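PDB 6EP3: Lmo0651 protein from Listeria monocytogenes serovar 1/2a, which probably binds specific DNA sites as a GntR-family transcription factor and controls expression of the Agr system, mediating virulence. Local coordinates for residues F136-I141 and Y148-V153. Numbering follows the deposited sequence.
Sequences FILCLI and YQVRIV
Val153 sends its CG1 into the notch between Leu138 CD2 and Ile141 CD1, borne by residues one helical turn apart on the facing helix. This CG1 lies 3.8 Å from Leu138 CD2, the two side chains running alongside one another and pointing opposite ways. Ile141 instead meets Val153 tip to tip: with CG1 beside the backbone N (chi1 -63°) and the chain then extended, Ile141 CD1 comes to 3.4 Å from Val153 CG2, a snug methyl-to-methyl contact, closer than carbons normally come. The other branch of Ile141, CG2, rests loosely 4.2 Å from Gln149 CB and near the start of Val150. A beta-branched residue suits this place because its two arms serve separate neighbours. The longer chain of Leu138, starting from the flank, bends CD2 in toward Val153 and to 3.9 Å from Val150 O. Compact valines fit between Leu138 and Ile141; the segment axes lie 9.7 Å apart, nearly antiparallel at 158°, as a helical hairpin of the FCD domain. Gln149 offers its aliphatic base here; its NE2 hydrogen-bonds Thr86 OG1 of the second subunit, so this seam borders the dimer interface. Helix 77-101 closes one flank, Val91 packing on Ile141 and Phe90 on Val153, while helix 107-123 meets helix 126-142 through Phe136 and Cys139.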
loop_
_atom_site.group_PDB
_atom_site.type_symbol
_atom_site.label_atom_id
_atom_site.label_comp_id
_atom_site.label_asym_id
_atom_site.label_seq_id
_atom_site.Cartn_x
_atom_site.Cartn_y
_atom_site.Cartn_z
ATOM N N PHE B 136 13.648 5.369 -10.893
ATOM C CA PHE B 136 14.842 5.583 -10.077
ATOM C C PHE B 136 14.507 5.474 -8.587
ATOM O O PHE B 136 15.213 4.805 -7.811
ATOM C CB PHE B 136 15.447 6.950 -10.407
ATOM C CG PHE B 136 16.650 7.302 -9.584
ATOM C CD1 PHE B 136 17.915 6.901 -9.978
ATOM C CD2 PHE B 136 16.518 8.036 -8.417
ATOM C CE1 PHE B 136 19.026 7.225 -9.222
ATOM C CE2 PHE B 136 17.628 8.359 -7.650
ATOM C CZ PHE B 136 18.882 7.952 -8.053
ATOM N N ILE B 137 13.425 6.132 -8.168
ATOM C CA ILE B 137 13.004 6.020 -6.771
ATOM C C ILE B 137 12.660 4.572 -6.422
ATOM O O ILE B 137 12.997 4.077 -5.337
ATOM C CB ILE B 137 11.830 6.975 -6.491
ATOM C CG1 ILE B 137 12.296 8.428 -6.625
ATOM C CG2 ILE B 137 11.246 6.717 -5.112
ATOM C CD1 ILE B 137 11.177 9.447 -6.523
ATOM N N LEU B 138 12.014 3.862 -7.349
ATOM C CA LEU B 138 11.631 2.474 -7.100
ATOM C C LEU B 138 12.852 1.580 -6.961
ATOM O O LEU B 138 12.842 0.628 -6.180
ATOM C CB LEU B 138 10.741 1.955 -8.230
ATOM C CG LEU B 138 9.291 2.433 -8.299
ATOM C CD1 LEU B 138 8.613 1.874 -9.541
ATOM C CD2 LEU B 138 8.530 2.047 -7.048
ATOM N N CYS B 139 13.903 1.858 -7.730
ATOM C CA CYS B 139 15.145 1.104 -7.604
ATOM C C CYS B 139 15.778 1.334 -6.234
ATOM O O CYS B 139 16.230 0.390 -5.560
ATOM C CB CYS B 139 16.095 1.510 -8.736
ATOM S SG CYS B 139 17.541 0.493 -8.877
ATOM N N LEU B 140 15.819 2.599 -5.809
ATOM C CA LEU B 140 16.268 2.901 -4.452
ATOM C C LEU B 140 15.491 2.090 -3.420
ATOM O O LEU B 140 16.075 1.507 -2.499
ATOM C CB LEU B 140 16.103 4.393 -4.164
ATOM C CG LEU B 140 17.139 5.325 -4.779
ATOM C CD1 LEU B 140 16.867 6.749 -4.332
ATOM C CD2 LEU B 140 18.534 4.890 -4.376
ATOM N N ILE B 141 14.169 2.019 -3.582
ATOM C CA ILE B 141 13.341 1.312 -2.605
ATOM C C ILE B 141 13.561 -0.193 -2.695
ATOM O O ILE B 141 13.582 -0.895 -1.676
ATOM C CB ILE B 141 11.861 1.683 -2.793
ATOM C CG1 ILE B 141 11.671 3.170 -2.519
ATOM C CG2 ILE B 141 10.976 0.846 -1.875
ATOM C CD1 ILE B 141 10.250 3.618 -2.568
ATOM N N TYR B 148 6.698 -5.945 -1.386
ATOM C CA TYR B 148 5.486 -5.292 -0.898
ATOM C C TYR B 148 5.644 -3.778 -0.941
ATOM O O TYR B 148 4.747 -3.057 -1.398
ATOM C CB TYR B 148 5.158 -5.758 0.522
ATOM C CG TYR B 148 4.912 -7.244 0.636
ATOM C CD1 TYR B 148 5.853 -8.082 1.218
ATOM C CD2 TYR B 148 3.730 -7.805 0.172
ATOM C CE1 TYR B 148 5.628 -9.443 1.324
ATOM C CE2 TYR B 148 3.497 -9.162 0.270
ATOM C CZ TYR B 148 4.450 -9.975 0.847
ATOM O OH TYR B 148 4.221 -11.324 0.946
ATOM N N GLN B 149 6.793 -3.282 -0.477
ATOM C CA GLN B 149 7.039 -1.846 -0.498
ATOM C C GLN B 149 7.129 -1.331 -1.923
ATOM O O GLN B 149 6.640 -0.231 -2.225
ATOM C CB GLN B 149 8.314 -1.519 0.275
ATOM C CG GLN B 149 8.289 -1.969 1.731
ATOM C CD GLN B 149 9.577 -1.637 2.460
ATOM O OE1 GLN B 149 10.582 -1.290 1.837
ATOM N NE2 GLN B 149 9.550 -1.727 3.789
ATOM N N VAL B 150 7.746 -2.110 -2.817
ATOM C CA VAL B 150 7.809 -1.688 -4.216
ATOM C C VAL B 150 6.404 -1.539 -4.800
ATOM O O VAL B 150 6.099 -0.543 -5.467
ATOM C CB VAL B 150 8.667 -2.666 -5.040
ATOM C CG1 VAL B 150 8.575 -2.333 -6.530
ATOM C CG2 VAL B 150 10.113 -2.629 -4.568
ATOM N N ARG B 151 5.523 -2.509 -4.543
ATOM C CA ARG B 151 4.164 -2.442 -5.081
ATOM C C ARG B 151 3.383 -1.277 -4.481
ATOM O O ARG B 151 2.609 -0.607 -5.180
ATOM C CB ARG B 151 3.421 -3.752 -4.822
ATOM C CG ARG B 151 3.990 -4.973 -5.526
ATOM C CD ARG B 151 3.134 -6.203 -5.239
ATOM N NE ARG B 151 3.698 -7.049 -4.189
ATOM C CZ ARG B 151 4.614 -7.989 -4.385
ATOM N NH1 ARG B 151 5.083 -8.218 -5.602
ATOM N NH2 ARG B 151 5.060 -8.703 -3.360
ATOM N N ILE B 152 3.560 -1.031 -3.182
ATOM C CA ILE B 152 2.892 0.101 -2.542
ATOM C C ILE B 152 3.305 1.406 -3.211
ATOM O O ILE B 152 2.464 2.246 -3.566
ATOM C CB ILE B 152 3.204 0.117 -1.035
ATOM C CG1 ILE B 152 2.451 -1.003 -0.315
ATOM C CG2 ILE B 152 2.892 1.478 -0.427
ATOM C CD1 ILE B 152 3.030 -1.336 1.046
ATOM N N VAL B 153 4.611 1.593 -3.404
ATOM C CA VAL B 153 5.070 2.841 -3.999
ATOM C C VAL B 153 4.677 2.926 -5.468
ATOM O O VAL B 153 4.445 4.021 -5.988
ATOM C CB VAL B 153 6.584 2.996 -3.793
ATOM C CG1 VAL B 153 7.068 4.314 -4.368
ATOM C CG2 VAL B 153 6.891 2.925 -2.307
#